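30S ribosomal protein S8 (Aquifex aeolicus, PDB 3RF2) probably binds directly to the central domain of 16S rRNA as a primary assembly protein and helps organise the platform of the small ribosomal subunit. Local coordinates at residues D9-I14 with T111-V116; R35-L40 with Q47-L52. One frame throughout, in Å; residues are numbered along the deposited sequence.

Contact 1. Residues D9-I14 with T111-V116; sequences DMFSAI and TNIVKV. With SO4 (sulfate ion), chain D.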
loop_
_atom_site.group_PDB
_atom_site.type_symbol
_atom_site.label_atom_id
_atom_site.label_comp_id
_atom_site.label_asym_id
_atom_site.label_seq_id
_atom_site.Cartn_x
_atom_site.Cartn_y
_atom_site.Cartn_z
ATOM N N ASP A 9 -6.217 7.324 1.362
ATOM C CA ASP A 9 -5.846 7.560 2.755
ATOM C C ASP A 9 -4.701 6.631 3.210
ATOM O O ASP A 9 -3.891 6.991 4.064
ATOM C CB ASP A 9 -7.081 7.464 3.659
ATOM C CG ASP A 9 -8.139 8.525 3.319
ATOM O OD1 ASP A 9 -7.769 9.695 3.063
ATOM O OD2 ASP A 9 -9.343 8.184 3.296
ATOM N N MET A 10 -4.635 5.447 2.610
ATOM C CA MET A 10 -3.506 4.544 2.798
ATOM C C MET A 10 -2.202 5.147 2.265
ATOM O O MET A 10 -1.139 4.992 2.878
ATOM C CB MET A 10 -3.779 3.199 2.105
ATOM C CG MET A 10 -2.711 2.137 2.332
ATOM S SD MET A 10 -3.032 0.563 1.492
ATOM C CE MET A 10 -2.339 0.876 -0.137
ATOM N N PHE A 11 -2.274 5.817 1.115
ATOM C CA PHE A 11 -1.062 6.363 0.511
ATOM C C PHE A 11 -0.480 7.402 1.453
ATOM O O PHE A 11 0.732 7.432 1.683
ATOM C CB PHE A 11 -1.337 6.969 -0.861
ATOM C CG PHE A 11 -1.631 5.952 -1.922
ATOM C CD1 PHE A 11 -1.304 4.620 -1.730
ATOM C CD2 PHE A 11 -2.241 6.330 -3.114
ATOM C CE1 PHE A 11 -1.573 3.671 -2.709
ATOM C CE2 PHE A 11 -2.515 5.395 -4.095
ATOM C CZ PHE A 11 -2.184 4.060 -3.888
ATOM N N SER A 12 -1.363 8.228 2.010
ATOM C CA SER A 12 -0.996 9.254 2.989
ATOM C C SER A 12 -0.299 8.682 4.221
ATOM O O SER A 12 0.806 9.103 4.563
ATOM C CB SER A 12 -2.228 10.052 3.429
ATOM O OG SER A 12 -2.422 11.165 2.569
ATOM N N ALA A 13 -0.967 7.752 4.899
ATOM C CA ALA A 13 -0.364 7.043 6.026
ATOM C C ALA A 13 1.040 6.516 5.673
ATOM O O ALA A 13 2.015 6.718 6.410
ATOM C CB ALA A 13 -1.268 5.892 6.464
ATOM N N ILE A 14 1.137 5.835 4.537
ATOM C CA ILE A 14 2.396 5.239 4.144
ATOM C C ILE A 14 3.452 6.333 4.079
ATOM O O ILE A 14 4.530 6.207 4.669
ATOM C CB ILE A 14 2.278 4.530 2.790
ATOM C CG1 ILE A 14 1.581 3.183 2.975
ATOM C CG2 ILE A 14 3.647 4.314 2.178
ATOM C CD1 ILE A 14 1.185 2.530 1.661
ATOM N N THR A 111 9.826 7.176 -3.330
ATOM C CA THR A 111 10.029 8.615 -3.392
ATOM C C THR A 111 8.676 9.308 -3.276
ATOM O O THR A 111 8.535 10.285 -2.543
ATOM C CB THR A 111 10.738 9.039 -4.667
ATOM O OG1 THR A 111 12.076 8.515 -4.650
ATOM C CG2 THR A 111 10.771 10.576 -4.774
ATOM N N ASN A 112 7.674 8.771 -3.972
ATOM C CA ASN A 112 6.331 9.310 -3.876
ATOM C C ASN A 112 5.316 8.311 -4.362
ATOM O O ASN A 112 5.626 7.402 -5.127
ATOM C CB ASN A 112 6.205 10.611 -4.698
ATOM C CG ASN A 112 5.191 11.593 -4.105
ATOM O OD1 ASN A 112 4.293 11.217 -3.345
ATOM N ND2 ASN A 112 5.339 12.860 -4.456
ATOM N N ILE A 113 4.085 8.499 -3.922
ATOM C CA ILE A 113 3.006 7.627 -4.318
ATOM C C ILE A 113 1.736 8.452 -4.305
ATOM O O ILE A 113 1.393 9.042 -3.295
ATOM C CB ILE A 113 2.912 6.393 -3.394
ATOM C CG1 ILE A 113 1.706 5.530 -3.755
ATOM C CG2 ILE A 113 2.859 6.787 -1.944
ATOM C CD1 ILE A 113 1.790 4.146 -3.160
ATOM N N VAL A 114 1.058 8.512 -5.444
ATOM C CA VAL A 114 -0.031 9.456 -5.630
ATOM C C VAL A 114 -1.211 8.797 -6.321
ATOM O O VAL A 114 -1.045 8.068 -7.307
ATOM C CB VAL A 114 0.411 10.649 -6.483
ATOM C CG1 VAL A 114 1.567 11.372 -5.818
ATOM C CG2 VAL A 114 0.823 10.168 -7.834
ATOM N N LYS A 115 -2.406 9.060 -5.794
ATOM C CA LYS A 115 -3.637 8.539 -6.368
ATOM C C LYS A 115 -3.902 9.248 -7.705
ATOM O O LYS A 115 -3.726 10.445 -7.824
ATOM C CB LYS A 115 -4.797 8.745 -5.392
ATOM C CG LYS A 115 -6.118 8.090 -5.819
ATOM C CD LYS A 115 -6.337 6.760 -5.112
ATOM C CE LYS A 115 -7.245 5.842 -5.895
ATOM N NZ LYS A 115 -8.658 6.330 -5.902
ATOM N N VAL A 116 -4.324 8.480 -8.699
ATOM C CA VAL A 116 -4.675 9.035 -9.994
ATOM C C VAL A 116 -6.192 9.089 -10.109
ATOM O O VAL A 116 -6.804 10.123 -9.867
ATOM C CB VAL A 116 -4.090 8.197 -11.138
ATOM C CG1 VAL A 116 -4.595 8.690 -12.475
ATOM C CG2 VAL A 116 -2.573 8.225 -11.089
HETATM S S SO4 D . 3.788 15.747 -2.326
HETATM O O1 SO4 D . 3.360 14.640 -3.176
HETATM O O2 SO4 D . 2.620 16.521 -1.913
HETATM O O3 SO4 D . 4.731 16.581 -3.071
HETATM O O4 SO4 D . 4.407 15.219 -1.118
#
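Helix 6-19 packs on the C-terminal sheet of the S8 fold where the Phe11 ring meets Ile113 of the short strand 113-115 in a CH-pi contact. Helix 9-14 and strand 113-115 run nearly antiparallel, their axes 8.3 Å apart at closest approach. Ile113 lays CG1 over the middle of one face of the Phe11 ring, 3.8 Å from the ring centroid and 11° off its normal, while Ile113 CD1 reaches on over the side of the ring formed by Phe11 CD1 and CE1, 3.4 Å from the latter. The isoleucine can do this because CG1 stands anti to the backbone N (chi1 176°), which carries the longer branch out toward the helix. A flat, wide ring suits the helix position, since it offers a face to this branch and an edge to the strand beyond. At that edge, near the ring plane, lies the backbone of Lys115, with its N 3.8 Å from Phe11 CD2. The aliphatic part of the same lysine passes alongside, CD being 4.2 Å from Phe11 CE2, before the chain leads away to a salt bridge with Asp5 and a hydrogen bond to the carbonyl of Ser117. A leucine in place of Phe11 would probably leave Ile113 CG1 without a flat face to lie on and open a gap where CE2 meets CA and CD of Lys115. Towards the surface, Asn112 gives an ND2 hydrogen to O1 of a sulfate (3.0 Å, nearly straight at 169°), an ion probably from the crystallisation liquor. Asn112 OD1 accepts hydrogen bonds from Ile113 N and Lys15 NZ. Thr111 and Asn112 form a classic beta bulge opposite Trp168; beyond it, strand 113-115 pairs antiparallel with strand 161-167, whose Ala165 also touches Phe11, while Met10 turns to helix 31-43.

Contact 2. Residues R35-L40 with Q47-L52; sequences RILDVL and QDWEAL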
loop_
_atom_site.group_PDB
_atom_site.type_symbol
_atom_site.label_atom_id
_atom_site.label_comp_id
_atom_site.label_asym_id
_atom_site.label_seq_id
_atom_site.Cartn_x
_atom_site.Cartn_y
_atom_site.Cartn_z
ATOM N N ARG A 35 -4.303 -6.175 -3.048
ATOM C CA ARG A 35 -3.733 -6.406 -4.372
ATOM C C ARG A 35 -2.740 -5.321 -4.692
ATOM O O ARG A 35 -1.772 -5.556 -5.408
ATOM C CB ARG A 35 -4.794 -6.483 -5.465
ATOM C CG ARG A 35 -5.412 -7.858 -5.619
ATOM C CD ARG A 35 -6.193 -7.974 -6.915
ATOM N NE ARG A 35 -7.017 -9.181 -6.951
ATOM C CZ ARG A 35 -8.197 -9.285 -6.350
ATOM N NH1 ARG A 35 -8.676 -8.259 -5.663
ATOM N NH2 ARG A 35 -8.891 -10.416 -6.423
ATOM N N ILE A 36 -2.989 -4.129 -4.164
ATOM C CA ILE A 36 -2.089 -2.995 -4.392
ATOM C C ILE A 36 -0.760 -3.187 -3.657
ATOM O O ILE A 36 0.304 -3.036 -4.240
ATOM C CB ILE A 36 -2.729 -1.669 -3.966
ATOM C CG1 ILE A 36 -3.869 -1.303 -4.925
ATOM C CG2 ILE A 36 -1.687 -0.550 -3.965
ATOM C CD1 ILE A 36 -4.676 -0.123 -4.448
ATOM N N LEU A 37 -0.850 -3.560 -2.385
ATOM C CA LEU A 37 0.319 -3.846 -1.573
ATOM C C LEU A 37 1.124 -4.977 -2.157
ATOM O O LEU A 37 2.340 -5.015 -2.004
ATOM C CB LEU A 37 -0.091 -4.190 -0.159
ATOM C CG LEU A 37 -0.653 -3.029 0.638
ATOM C CD1 LEU A 37 -1.184 -3.512 1.995
ATOM C CD2 LEU A 37 0.459 -2.078 0.832
ATOM N N ASP A 38 0.450 -5.902 -2.826
ATOM C CA ASP A 38 1.142 -7.030 -3.439
ATOM C C ASP A 38 1.946 -6.580 -4.645
ATOM O O ASP A 38 3.054 -7.084 -4.888
ATOM C CB ASP A 38 0.162 -8.135 -3.823
ATOM C CG ASP A 38 0.180 -9.294 -2.844
ATOM O OD1 ASP A 38 0.180 -9.052 -1.621
ATOM O OD2 ASP A 38 0.222 -10.454 -3.303
ATOM N N VAL A 39 1.403 -5.620 -5.388
ATOM C CA VAL A 39 2.198 -4.980 -6.433
ATOM C C VAL A 39 3.410 -4.263 -5.838
ATOM O O VAL A 39 4.528 -4.380 -6.341
ATOM C CB VAL A 39 1.400 -3.932 -7.230
ATOM C CG1 VAL A 39 2.281 -3.353 -8.355
ATOM C CG2 VAL A 39 0.088 -4.533 -7.771
ATOM N N LEU A 40 3.175 -3.500 -4.777
ATOM C CA LEU A 40 4.235 -2.704 -4.169
ATOM C C LEU A 40 5.377 -3.600 -3.653
ATOM O O LEU A 40 6.555 -3.265 -3.799
ATOM C CB LEU A 40 3.672 -1.833 -3.040
ATOM C CG LEU A 40 2.794 -0.629 -3.398
ATOM C CD1 LEU A 40 2.347 0.082 -2.141
ATOM C CD2 LEU A 40 3.564 0.337 -4.278
ATOM N N GLN A 47 8.801 -3.610 1.900
ATOM C CA GLN A 47 9.493 -4.831 2.274
ATOM C C GLN A 47 8.541 -6.034 2.330
ATOM O O GLN A 47 8.874 -7.132 1.882
ATOM C CB GLN A 47 10.199 -4.642 3.623
ATOM C CG GLN A 47 11.016 -5.843 4.094
ATOM C CD GLN A 47 12.199 -6.130 3.175
ATOM O OE1 GLN A 47 12.857 -5.207 2.688
ATOM N NE2 GLN A 47 12.466 -7.410 2.928
ATOM N N ASP A 48 7.357 -5.824 2.892
ATOM C CA ASP A 48 6.393 -6.909 3.047
ATOM C C ASP A 48 5.140 -6.311 3.656
ATOM O O ASP A 48 5.116 -5.126 4.009
ATOM C CB ASP A 48 6.954 -7.994 3.958
ATOM C CG ASP A 48 6.416 -9.410 3.627
ATOM O OD1 ASP A 48 5.324 -9.569 3.022
ATOM O OD2 ASP A 48 7.106 -10.384 3.996
ATOM N N TRP A 49 4.094 -7.123 3.745
ATOM C CA TRP A 49 2.881 -6.736 4.438
ATOM C C TRP A 49 2.213 -8.004 4.957
ATOM O O TRP A 49 2.281 -9.055 4.317
ATOM C CB TRP A 49 1.937 -5.983 3.509
ATOM C CG TRP A 49 1.359 -6.832 2.425
ATOM C CD1 TRP A 49 1.907 -7.078 1.209
ATOM C CD2 TRP A 49 0.110 -7.543 2.454
ATOM N NE1 TRP A 49 1.089 -7.904 0.477
ATOM C CE2 TRP A 49 -0.025 -8.201 1.217
ATOM C CE3 TRP A 49 -0.905 -7.695 3.416
ATOM C CZ2 TRP A 49 -1.127 -8.995 0.906
ATOM C CZ3 TRP A 49 -2.008 -8.483 3.105
ATOM C CH2 TRP A 49 -2.108 -9.126 1.861
ATOM N N GLU A 50 1.576 -7.907 6.113
ATOM C CA GLU A 50 0.920 -9.063 6.728
ATOM C C GLU A 50 -0.568 -8.807 6.995
ATOM O O GLU A 50 -0.923 -7.764 7.518
ATOM C CB GLU A 50 1.600 -9.396 8.058
ATOM C CG GLU A 50 2.859 -10.256 7.976
ATOM C CD GLU A 50 3.586 -10.301 9.310
ATOM O OE1 GLU A 50 2.988 -9.848 10.305
ATOM O OE2 GLU A 50 4.752 -10.756 9.366
ATOM N N ALA A 51 -1.430 -9.763 6.661
ATOM C CA ALA A 51 -2.812 -9.724 7.150
ATOM C C ALA A 51 -2.863 -10.169 8.610
ATOM O O ALA A 51 -2.523 -11.307 8.932
ATOM C CB ALA A 51 -3.716 -10.607 6.305
ATOM N N LEU A 52 -3.283 -9.269 9.493
ATOM C CA LEU A 52 -3.345 -9.575 10.917
ATOM C C LEU A 52 -4.700 -10.189 11.295
ATOM O O LEU A 52 -5.560 -9.521 11.863
ATOM C CB LEU A 52 -3.049 -8.320 11.751
ATOM C CG LEU A 52 -1.635 -7.741 11.613
ATOM C CD1 LEU A 52 -1.444 -6.488 12.456
ATOM C CD2 LEU A 52 -0.613 -8.784 11.990
#
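Leu37 and Trp49 form the close-packed part of this helix-to-strand contact, and the carboxylate of Asp38 marks its solvent side. Leu37 CB sits over one face of the indole, toward its rim, 3.9 Å from the centroid of the five-membered ring and 13° off its normal; its closest ring atom is Trp49 CD1, at 3.8 Å. The tryptophan reaches the helix with CG between its backbone N and carbonyl carbon (chi1 68°), a rotamer that carries the indole to Leu37. What suits leucine to the helix here is its branched end, which goes on to pack against Ile94 and Ile96 of strand 93-98.

On the exposed side, the carboxylate of Asp38 lies at the indole edge. Trp49 NE1 donates a weak, bent hydrogen bond to Asp38 OD1, with an angle of 129° at the hydrogen, and a doubtful one, because the place of that oxygen is uncertain. Tryptophan fits such a border, combining a broad apolar face with one polar N-H. Within the strand, Trp49 N is held by Asp48 OD1 at 2.8 Å. The same oxygen forms a salt bridge with Lys41, linking the strand back to the end of helix 31-43. Gln47 and Asp48 make a classic beta bulge opposite Tyr97, and strand 46-51 is an outer member of the three-stranded sheet, beside strand 93-98. On the helix, Ile36 packs against Ile7 and Met10 of helix 6-19 and Ile141 of strand 139-144.

Overall arrangement
From the N terminus the chain forms helix 6-19, strand 24-28 and helix 31-43, then turns back within a few residues into strand 46-51. Contact 2 closes this short loop locally, joining helix to sheet. Contact 1 closes a far longer one: strand 113-115 returns to the first helix after 96 intervening residues, so contact 2 is nested inside it, as is region 59-93, not found in other S8 sequences. Their centres lie 14 Å apart, yet they touch through Met10 against Ile36 and Leu37, and through Ile113 against Leu40. Together they tie the three-stranded N-terminal sheet, the two helices and the C-terminal sheet into one body.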